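Conjugal transfer protein TRWB (Escherichia coli, PDB 1E9R) acts as a hexameric coupling protein in bacterial conjugation, related to P-loop ring helicases and probably driving DNA transfer with the energy of nucleotide hydrolysis. Local coordinates at residues G27-M32 / N412-K417; P107-T112 / P430-G435; I285-S290 / G314-S319. One frame throughout, in Å; residues are numbered along the deposited sequence.

Interaction 1: residues G27-M32 / N412-K417; sequences GKLKRM and NRPIAK. With SO4 (sulfate ion), chain J.
Leu29 holds CG anti to its backbone N (chi1 177°), which sends both methyl groups off helix 26-33 toward the 412-417 chain. Met32, one turn further on, keeps CG beside its own N (chi1 -58°), runs straight to SD and then bends about the CG-SD bond (chi3 70°), so that its thioether end comes down on a proline. The two branches of Leu29 divide the work. CD2 presses on the methyl group of Ala416, with Leu29 CD2 and Ala416 CB 3.4 Å apart, a close fit for two methyls; CD1 rests 3.8 Å from Pro414 O. Met32 meets Pro414 tip to tip: SD lies 3.9 Å from Pro414 CG, and the terminal CE sits 4.0 Å from Pro414 CD. No hydrogen bond joins the two segments, so the contact is apolar packing, with Leu29, Pro414 and Ala416 all buried. Val24 and Val45 extend this packing around Leu29.

Elsewhere on the helix, Arg31 bends about its CG-CD bond and curls back, one face of its guanidinium lying over Lys28 CA. The edge of the group grips a sulfate ion, probably from the crystallisation liquor: Arg31 NH1 donates to SO4 O2 at 2.9 Å, while Arg31 NH2 makes weak bonds to SO4 O1 at 2.6 Å and to SO4 O2 at 2.7 Å. Ser25 OG holds the same ion and also accepts from Lys28 N.

Strand 415-419 lies between strands 23-24 and 404-408, and Ile415 shares backbone hydrogen bonds with Arg22 and Val24. The arrangement is that of a short helix that follows strand 23-24 and packs through Leu29 and Met32 across the margin of a large mixed beta sheet, here that of a P-loop NTPase domain.

Interaction 2: residues P107-T112 / P430-G435; sequences PYDQRT and PAFVEG
Two loops without regular helix or strand meet with their directions 119° apart, joined by a single antiparallel, non-hydrogen-bonded bridge at Asp109 and Glu434, made by a very straight bond from Gln110 N to Val433 O (2.7 Å, 175°) and a weak one from Gly435 N to Tyr108 O. The first loop combines an Asx turn, in which Asp109 OD1 accepts from Arg111 N, with a type I beta turn from Asp109 to Thr112. This compact corner follows strand 103-105 and receives the C-terminal tail.

Asp109 puts CG anti to its backbone N, and both carboxylate oxygens are doubly used. Arg111 takes the carboxylate side-on in a salt bridge, NE to Asp109 OD1 and NH2 to Asp109 OD2, each at 2.9 Å and on a syn lone pair; Arg111 N reaches the anti lone pair of OD1. Val433 N comes to Asp109 OD2 from above the carboxylate plane, at 3.0 Å. The far end of the same guanidinium, NH1 and NH2 together, forks onto Pro430 O, the shorter bond being Arg111 NH1 to Pro430 O at 2.8 Å. Its rotation fixed by these bonds along its edge, the group carries Val433 CG2 over the centre of one face, 3.3 Å above the plane. An alanine in place of Arg111 would remove the guanidinium, and the tail around Pro430 and Val433 would probably lose much of its anchorage while the Asp109 carboxylate lost its counter-charge.

Val433 CG1 takes the other direction and packs on Gln110 CB. The Phe432 ring slides past the Asp109 side chain, their planes steeply inclined, while Leu94 and Ser95 of helix 92-97 touch Arg111 and Ala431. At Gly435, the chain's last modelled residue, a CB would lie 2.7 Å from Gln110 N.

Interaction 3: residues I285-S290 / G314-S319; sequences IDELAS and GLQSTS
Gly314 O is gripped by two contacts from the 285-290 segment: a hydrogen bond from Leu288 N, 2.9 Å long and running nearly along the C=O axis, and a CA-H...O contact from Glu287 CA at 3.4 Å. The other side of the same glycine is bound as firmly, since Gly314 N donates to Ile285 O at 2.8 Å. The bond to Ile285 O continues the parallel strand pairing; the one from Leu288 N comes a residue late, where strand 281-285 has given way to a loop. The backbones come so close that a CB on Gly314 would lie 2.4 Å from Asp286 O, a clash.

Glu287 carries the side-chain part. Its CG is anti to the backbone N and the chain bends at the next bond (chi2 51°), which lays the carboxylate alongside the end of the second strand. Glu287 OE1 accepts from Gln316 N at 2.8 Å through its syn lone pair; Glu287 OE2 accepts from Ala289 N, also at 2.8 Å, through its anti lone pair. One carboxylate thus ties together the two chain segments and the start of its own loop. Leu315 CD1 lies 3.6 Å from Glu287 OE2 and near the CB atoms of Leu288 and Ala289. Gln316 crosses Glu287 at about a right angle, its amide plane 86° from the carboxylate, and its side chain touches Thr62 in what is probably the P-loop; Gln316 OE1 also has a weak bond to Thr302 of a neighbouring subunit.

An apolar strand followed directly by Asp286 and Glu287 resembles a Walker B motif. With each oxygen of a buried carboxylate receiving a backbone N-H, Glu287 is probably ionised, its negative charge stabilised and its position fixed by main-chain amides.

How the interactions relate
Interactions 1 and 3 both reach the ten-stranded mixed sheet, and interaction 2 joins the loop after edge strand 103-105 to the C-terminal tail that follows strand 415-419. Interaction 1 lies near outermost strand 23-24, interaction 3 at the ends of inner strands 281-285 and 309-315, and interaction 2 beyond the other outermost strand. The centre of interaction 3 is about 25 Å from each of the others, which are about 42 Å apart; none touch. Along the chain, 285-290 and 314-319 are nested within the loops closed by both other contacts, whose segments alternate. The last part of the chain returns first to one margin of the sheet and then to the other, bracketing the probable nucleotide-binding centre.

Interaction 1: residues G27-M32 / N412-K417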
loop_
_atom_site.group_PDB
_atom_site.type_symbol
_atom_site.label_atom_id
_atom_site.label_comp_id
_atom_site.label_asym_id
_atom_site.label_seq_id
_atom_site.Cartn_x
_atom_site.Cartn_y
_atom_site.Cartn_z
ATOM N N GLY B 27 -46.076 -0.485 -1.857
ATOM C CA GLY B 27 -47.274 -1.245 -2.149
ATOM C C GLY B 27 -47.122 -2.163 -3.338
ATOM O O GLY B 27 -47.486 -3.344 -3.276
ATOM N N LYS B 28 -46.583 -1.623 -4.428
ATOM C CA LYS B 28 -46.387 -2.407 -5.640
ATOM C C LYS B 28 -45.388 -3.563 -5.465
ATOM O O LYS B 28 -45.556 -4.632 -6.065
ATOM C CB LYS B 28 -45.949 -1.497 -6.787
ATOM C CG LYS B 28 -45.670 -2.253 -8.064
ATOM C CD LYS B 28 -45.538 -1.321 -9.249
ATOM C CE LYS B 28 -45.143 -2.090 -10.497
ATOM N NZ LYS B 28 -44.839 -1.174 -11.625
ATOM N N LEU B 29 -44.354 -3.364 -4.652
ATOM C CA LEU B 29 -43.383 -4.434 -4.428
ATOM C C LEU B 29 -44.045 -5.576 -3.652
ATOM O O LEU B 29 -43.878 -6.754 -3.990
ATOM C CB LEU B 29 -42.169 -3.912 -3.648
ATOM C CG LEU B 29 -41.070 -4.911 -3.262
ATOM C CD1 LEU B 29 -40.521 -5.587 -4.502
ATOM C CD2 LEU B 29 -39.964 -4.177 -2.505
ATOM N N LYS B 30 -44.799 -5.215 -2.613
ATOM C CA LYS B 30 -45.502 -6.199 -1.784
ATOM C C LYS B 30 -46.396 -7.017 -2.712
ATOM O O LYS B 30 -46.549 -8.230 -2.563
ATOM C CB LYS B 30 -46.337 -5.481 -0.698
ATOM C CG LYS B 30 -45.481 -4.588 0.215
ATOM C CD LYS B 30 -46.241 -3.809 1.293
ATOM C CE LYS B 30 -45.251 -2.926 2.064
ATOM N NZ LYS B 30 -45.862 -1.987 3.038
ATOM N N ARG B 31 -46.962 -6.331 -3.694
ATOM C CA ARG B 31 -47.842 -6.949 -4.669
ATOM C C ARG B 31 -47.062 -7.970 -5.490
ATOM O O ARG B 31 -47.521 -9.087 -5.718
ATOM C CB ARG B 31 -48.404 -5.860 -5.589
ATOM C CG ARG B 31 -49.670 -6.219 -6.353
ATOM C CD ARG B 31 -50.085 -5.077 -7.264
ATOM N NE ARG B 31 -50.248 -3.834 -6.530
ATOM C CZ ARG B 31 -49.875 -2.652 -6.998
ATOM N NH1 ARG B 31 -49.320 -2.575 -8.192
ATOM N NH2 ARG B 31 -50.057 -1.557 -6.270
ATOM N N MET B 32 -45.870 -7.572 -5.923
ATOM C CA MET B 32 -45.007 -8.425 -6.741
ATOM C C MET B 32 -44.300 -9.584 -6.028
ATOM O O MET B 32 -44.055 -10.622 -6.640
ATOM C CB MET B 32 -43.950 -7.571 -7.442
ATOM C CG MET B 32 -44.508 -6.473 -8.330
ATOM S SD MET B 32 -43.181 -5.467 -9.043
ATOM C CE MET B 32 -42.468 -6.619 -10.175
ATOM N N ASN B 412 -34.133 -10.436 -10.171
ATOM C CA ASN B 412 -34.694 -9.333 -10.931
ATOM C C ASN B 412 -35.931 -8.736 -10.274
ATOM O O ASN B 412 -37.045 -8.866 -10.773
ATOM C CB ASN B 412 -35.004 -9.827 -12.342
ATOM C CG ASN B 412 -35.385 -8.716 -13.270
ATOM O OD1 ASN B 412 -34.798 -7.638 -13.234
ATOM N ND2 ASN B 412 -36.365 -8.971 -14.128
ATOM N N ARG B 413 -35.716 -8.080 -9.140
ATOM C CA ARG B 413 -36.792 -7.442 -8.392
ATOM C C ARG B 413 -36.515 -5.959 -8.285
ATOM O O ARG B 413 -35.374 -5.550 -8.085
ATOM C CB ARG B 413 -36.861 -7.971 -6.962
ATOM C CG ARG B 413 -36.715 -9.450 -6.819
ATOM C CD ARG B 413 -38.010 -10.153 -7.051
ATOM N NE ARG B 413 -37.872 -11.566 -6.733
ATOM C CZ ARG B 413 -38.878 -12.432 -6.750
ATOM N NH1 ARG B 413 -40.107 -12.023 -7.074
ATOM N NH2 ARG B 413 -38.652 -13.708 -6.434
ATOM N N PRO B 414 -37.550 -5.129 -8.424
ATOM C CA PRO B 414 -37.272 -3.700 -8.297
ATOM C C PRO B 414 -37.041 -3.414 -6.810
ATOM O O PRO B 414 -37.316 -4.268 -5.966
ATOM C CB PRO B 414 -38.546 -3.056 -8.833
ATOM C CG PRO B 414 -39.598 -4.061 -8.486
ATOM C CD PRO B 414 -38.937 -5.368 -8.850
ATOM N N ILE B 415 -36.517 -2.236 -6.486
ATOM C CA ILE B 415 -36.287 -1.881 -5.094
ATOM C C ILE B 415 -37.410 -0.936 -4.679
ATOM O O ILE B 415 -38.070 -0.332 -5.530
ATOM C CB ILE B 415 -34.932 -1.166 -4.893
ATOM C CG1 ILE B 415 -34.954 0.183 -5.612
ATOM C CG2 ILE B 415 -33.793 -2.044 -5.393
ATOM C CD1 ILE B 415 -33.718 1.027 -5.394
ATOM N N ALA B 416 -37.619 -0.802 -3.372
ATOM C CA ALA B 416 -38.668 0.063 -2.861
ATOM C C ALA B 416 -38.270 0.771 -1.564
ATOM O O ALA B 416 -37.591 0.195 -0.721
ATOM C CB ALA B 416 -39.925 -0.761 -2.633
ATOM N N LYS B 417 -38.688 2.025 -1.417
ATOM C CA LYS B 417 -38.423 2.790 -0.208
ATOM C C LYS B 417 -39.660 2.547 0.647
ATOM O O LYS B 417 -40.758 2.997 0.319
ATOM C CB LYS B 417 -38.282 4.270 -0.540
ATOM C CG LYS B 417 -37.960 5.177 0.640
ATOM C CD LYS B 417 -37.914 6.625 0.170
ATOM C CE LYS B 417 -37.791 7.587 1.327
ATOM N NZ LYS B 417 -37.804 9.003 0.875
HETATM S S SO4 J . -49.230 1.397 -6.952
HETATM O O1 SO4 J . -49.532 0.912 -5.586
HETATM O O2 SO4 J . -48.834 0.274 -7.821
HETATM O O3 SO4 J . -50.427 2.060 -7.510
HETATM O O4 SO4 J . -48.121 2.370 -6.915
#

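Interaction 2: residues P107-T112 / P430-G435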
loop_
_atom_site.group_PDB
_atom_site.type_symbol
_atom_site.label_atom_id
_atom_site.label_comp_id
_atom_site.label_asym_id
_atom_site.label_seq_id
_atom_site.Cartn_x
_atom_site.Cartn_y
_atom_site.Cartn_z
ATOM N N PRO B 107 -23.111 -17.526 29.684
ATOM C CA PRO B 107 -22.410 -17.982 30.893
ATOM C C PRO B 107 -22.853 -17.386 32.234
ATOM O O PRO B 107 -22.655 -18.009 33.280
ATOM C CB PRO B 107 -20.936 -17.696 30.572
ATOM C CG PRO B 107 -20.997 -16.569 29.609
ATOM C CD PRO B 107 -22.155 -16.947 28.721
ATOM N N TYR B 108 -23.470 -16.207 32.201
ATOM C CA TYR B 108 -23.900 -15.536 33.424
ATOM C C TYR B 108 -25.415 -15.498 33.666
ATOM O O TYR B 108 -25.905 -14.747 34.512
ATOM C CB TYR B 108 -23.321 -14.117 33.449
ATOM C CG TYR B 108 -21.804 -14.081 33.312
ATOM C CD1 TYR B 108 -21.181 -14.199 32.060
ATOM C CD2 TYR B 108 -20.988 -13.937 34.432
ATOM C CE1 TYR B 108 -19.780 -14.170 31.934
ATOM C CE2 TYR B 108 -19.591 -13.910 34.318
ATOM C CZ TYR B 108 -18.999 -14.026 33.072
ATOM O OH TYR B 108 -17.625 -14.006 32.981
ATOM N N ASP B 109 -26.152 -16.320 32.933
ATOM C CA ASP B 109 -27.590 -16.371 33.100
ATOM C C ASP B 109 -27.922 -17.711 33.748
ATOM O O ASP B 109 -27.420 -18.763 33.341
ATOM C CB ASP B 109 -28.293 -16.223 31.744
ATOM C CG ASP B 109 -29.780 -15.991 31.882
ATOM O OD1 ASP B 109 -30.484 -16.916 32.322
ATOM O OD2 ASP B 109 -30.249 -14.884 31.554
ATOM N N GLN B 110 -28.755 -17.644 34.776
ATOM C CA GLN B 110 -29.198 -18.797 35.547
ATOM C C GLN B 110 -29.775 -19.895 34.656
ATOM O O GLN B 110 -29.603 -21.093 34.917
ATOM C CB GLN B 110 -30.270 -18.324 36.537
ATOM C CG GLN B 110 -30.783 -19.360 37.514
ATOM C CD GLN B 110 -29.722 -19.784 38.509
ATOM O OE1 GLN B 110 -28.935 -20.699 38.250
ATOM N NE2 GLN B 110 -29.685 -19.105 39.652
ATOM N N ARG B 111 -30.456 -19.466 33.596
ATOM C CA ARG B 111 -31.125 -20.365 32.662
ATOM C C ARG B 111 -30.256 -21.005 31.579
ATOM O O ARG B 111 -30.705 -21.902 30.876
ATOM C CB ARG B 111 -32.289 -19.614 31.999
ATOM C CG ARG B 111 -33.307 -19.030 32.974
ATOM C CD ARG B 111 -34.169 -17.981 32.286
ATOM N NE ARG B 111 -33.381 -16.801 31.930
ATOM C CZ ARG B 111 -33.875 -15.713 31.348
ATOM N NH1 ARG B 111 -35.163 -15.652 31.047
ATOM N NH2 ARG B 111 -33.088 -14.678 31.096
ATOM N N THR B 112 -29.018 -20.557 31.438
ATOM C CA THR B 112 -28.152 -21.112 30.401
ATOM C C THR B 112 -27.980 -22.618 30.487
ATOM O O THR B 112 -28.041 -23.198 31.565
ATOM C CB THR B 112 -26.736 -20.507 30.450
ATOM O OG1 THR B 112 -25.964 -21.029 29.363
ATOM C CG2 THR B 112 -26.036 -20.879 31.753
ATOM N N PRO B 430 -38.174 -12.736 31.378
ATOM C CA PRO B 430 -37.154 -11.733 31.709
ATOM C C PRO B 430 -35.932 -11.856 30.777
ATOM O O PRO B 430 -35.481 -12.960 30.459
ATOM C CB PRO B 430 -36.826 -12.048 33.173
ATOM C CG PRO B 430 -37.037 -13.517 33.249
ATOM C CD PRO B 430 -38.323 -13.710 32.471
ATOM N N ALA B 431 -35.414 -10.718 30.328
ATOM C CA ALA B 431 -34.265 -10.705 29.430
ATOM C C ALA B 431 -33.030 -11.368 30.044
ATOM O O ALA B 431 -32.315 -12.112 29.372
ATOM C CB ALA B 431 -33.942 -9.276 29.036
ATOM N N PHE B 432 -32.782 -11.096 31.320
ATOM C CA PHE B 432 -31.625 -11.657 32.007
ATOM C C PHE B 432 -31.975 -12.117 33.423
ATOM O O PHE B 432 -32.677 -11.426 34.157
ATOM C CB PHE B 432 -30.512 -10.604 32.063
ATOM C CG PHE B 432 -29.248 -11.066 32.762
ATOM C CD1 PHE B 432 -28.463 -12.088 32.221
ATOM C CD2 PHE B 432 -28.828 -10.456 33.952
ATOM C CE1 PHE B 432 -27.277 -12.497 32.852
ATOM C CE2 PHE B 432 -27.645 -10.855 34.592
ATOM C CZ PHE B 432 -26.868 -11.876 34.040
ATOM N N VAL B 433 -31.473 -13.287 33.798
ATOM C CA VAL B 433 -31.703 -13.846 35.125
ATOM C C VAL B 433 -30.361 -14.213 35.751
ATOM O O VAL B 433 -29.817 -15.280 35.480
ATOM C CB VAL B 433 -32.584 -15.102 35.043
ATOM C CG1 VAL B 433 -32.639 -15.802 36.385
ATOM C CG2 VAL B 433 -33.970 -14.715 34.593
ATOM N N GLU B 434 -29.840 -13.312 36.579
ATOM C CA GLU B 434 -28.558 -13.487 37.271
ATOM C C GLU B 434 -28.312 -14.911 37.769
ATOM O O GLU B 434 -29.173 -15.510 38.415
ATOM C CB GLU B 434 -28.482 -12.525 38.456
ATOM C CG GLU B 434 -27.138 -12.494 39.157
ATOM C CD GLU B 434 -26.033 -11.954 38.266
ATOM O OE1 GLU B 434 -25.629 -12.663 37.311
ATOM O OE2 GLU B 434 -25.578 -10.812 38.514
ATOM N N GLY B 435 -27.123 -15.441 37.486
ATOM C CA GLY B 435 -26.791 -16.794 37.909
ATOM C C GLY B 435 -25.437 -16.936 38.586
ATOM O O GLY B 435 -24.790 -15.907 38.878
#

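Interaction 3: residues I285-S290 / G314-S319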
loop_
_atom_site.group_PDB
_atom_site.type_symbol
_atom_site.label_atom_id
_atom_site.label_comp_id
_atom_site.label_asym_id
_atom_site.label_seq_id
_atom_site.Cartn_x
_atom_site.Cartn_y
_atom_site.Cartn_z
ATOM N N ILE B 285 -27.873 -12.546 13.107
ATOM C CA ILE B 285 -26.665 -11.929 13.657
ATOM C C ILE B 285 -26.899 -10.431 13.739
ATOM O O ILE B 285 -26.926 -9.756 12.718
ATOM C CB ILE B 285 -25.451 -12.173 12.755
ATOM C CG1 ILE B 285 -25.260 -13.676 12.547
ATOM C CG2 ILE B 285 -24.210 -11.542 13.369
ATOM C CD1 ILE B 285 -24.113 -14.024 11.631
ATOM N N ASP B 286 -27.061 -9.910 14.953
ATOM C CA ASP B 286 -27.328 -8.477 15.147
ATOM C C ASP B 286 -26.324 -7.548 14.473
ATOM O O ASP B 286 -26.703 -6.566 13.848
ATOM C CB ASP B 286 -27.378 -8.144 16.635
ATOM C CG ASP B 286 -26.049 -8.365 17.322
ATOM O OD1 ASP B 286 -25.473 -9.473 17.182
ATOM O OD2 ASP B 286 -25.583 -7.427 18.004
ATOM N N GLU B 287 -25.041 -7.859 14.630
ATOM C CA GLU B 287 -23.963 -7.074 14.041
ATOM C C GLU B 287 -22.867 -8.042 13.633
ATOM O O GLU B 287 -22.217 -8.654 14.472
ATOM C CB GLU B 287 -23.425 -6.057 15.049
ATOM C CG GLU B 287 -22.167 -5.341 14.585
ATOM C CD GLU B 287 -22.305 -4.748 13.192
ATOM O OE1 GLU B 287 -23.210 -3.911 12.982
ATOM O OE2 GLU B 287 -21.508 -5.120 12.305
ATOM N N LEU B 288 -22.681 -8.175 12.331
ATOM C CA LEU B 288 -21.695 -9.085 11.762
ATOM C C LEU B 288 -20.236 -8.743 12.117
ATOM O O LEU B 288 -19.426 -9.645 12.381
ATOM C CB LEU B 288 -21.890 -9.118 10.246
ATOM C CG LEU B 288 -21.173 -10.155 9.394
ATOM C CD1 LEU B 288 -21.459 -11.537 9.889
ATOM C CD2 LEU B 288 -21.653 -10.008 7.971
ATOM N N ALA B 289 -19.915 -7.448 12.148
ATOM C CA ALA B 289 -18.559 -6.988 12.451
ATOM C C ALA B 289 -18.173 -6.941 13.943
ATOM O O ALA B 289 -17.059 -6.550 14.277
ATOM C CB ALA B 289 -18.325 -5.622 11.808
ATOM N N SER B 290 -19.084 -7.338 14.830
ATOM C CA SER B 290 -18.813 -7.358 16.269
ATOM C C SER B 290 -18.264 -8.701 16.691
ATOM O O SER B 290 -17.682 -8.830 17.771
ATOM C CB SER B 290 -20.074 -7.078 17.080
ATOM O OG SER B 290 -20.338 -5.692 17.092
ATOM N N GLY B 314 -27.003 -8.005 10.472
ATOM C CA GLY B 314 -27.015 -6.557 10.483
ATOM C C GLY B 314 -25.573 -6.117 10.311
ATOM O O GLY B 314 -24.656 -6.849 10.704
ATOM N N LEU B 315 -25.362 -4.940 9.725
ATOM C CA LEU B 315 -24.013 -4.417 9.507
ATOM C C LEU B 315 -24.059 -2.908 9.592
ATOM O O LEU B 315 -24.580 -2.272 8.686
ATOM C CB LEU B 315 -23.496 -4.816 8.121
ATOM C CG LEU B 315 -22.074 -4.360 7.772
ATOM C CD1 LEU B 315 -21.089 -5.079 8.683
ATOM C CD2 LEU B 315 -21.761 -4.658 6.308
ATOM N N GLN B 316 -23.519 -2.331 10.664
ATOM C CA GLN B 316 -23.547 -0.882 10.794
ATOM C C GLN B 316 -22.412 -0.190 10.041
ATOM O O GLN B 316 -22.591 0.919 9.541
ATOM C CB GLN B 316 -23.514 -0.457 12.261
ATOM C CG GLN B 316 -22.141 -0.496 12.878
ATOM C CD GLN B 316 -22.040 0.358 14.131
ATOM O OE1 GLN B 316 -22.881 0.257 15.032
ATOM N NE2 GLN B 316 -21.003 1.201 14.200
ATOM N N SER B 317 -21.250 -0.836 9.956
ATOM C CA SER B 317 -20.105 -0.247 9.254
ATOM C C SER B 317 -19.420 -1.242 8.332
ATOM O O SER B 317 -18.900 -2.258 8.781
ATOM C CB SER B 317 -19.075 0.292 10.252
ATOM O OG SER B 317 -17.947 0.827 9.575
ATOM N N THR B 318 -19.420 -0.944 7.039
ATOM C CA THR B 318 -18.787 -1.824 6.071
ATOM C C THR B 318 -17.266 -1.731 6.282
ATOM O O THR B 318 -16.493 -2.657 5.991
ATOM C CB THR B 318 -19.173 -1.405 4.628
ATOM O OG1 THR B 318 -18.490 -2.244 3.686
ATOM C CG2 THR B 318 -18.815 0.061 4.373
ATOM N N SER B 319 -16.865 -0.592 6.825
ATOM C CA SER B 319 -15.473 -0.303 7.112
ATOM C C SER B 319 -14.973 -1.189 8.253
ATOM O O SER B 319 -13.844 -1.688 8.231
ATOM C CB SER B 319 -15.353 1.170 7.492
ATOM O OG SER B 319 -14.062 1.458 7.977
#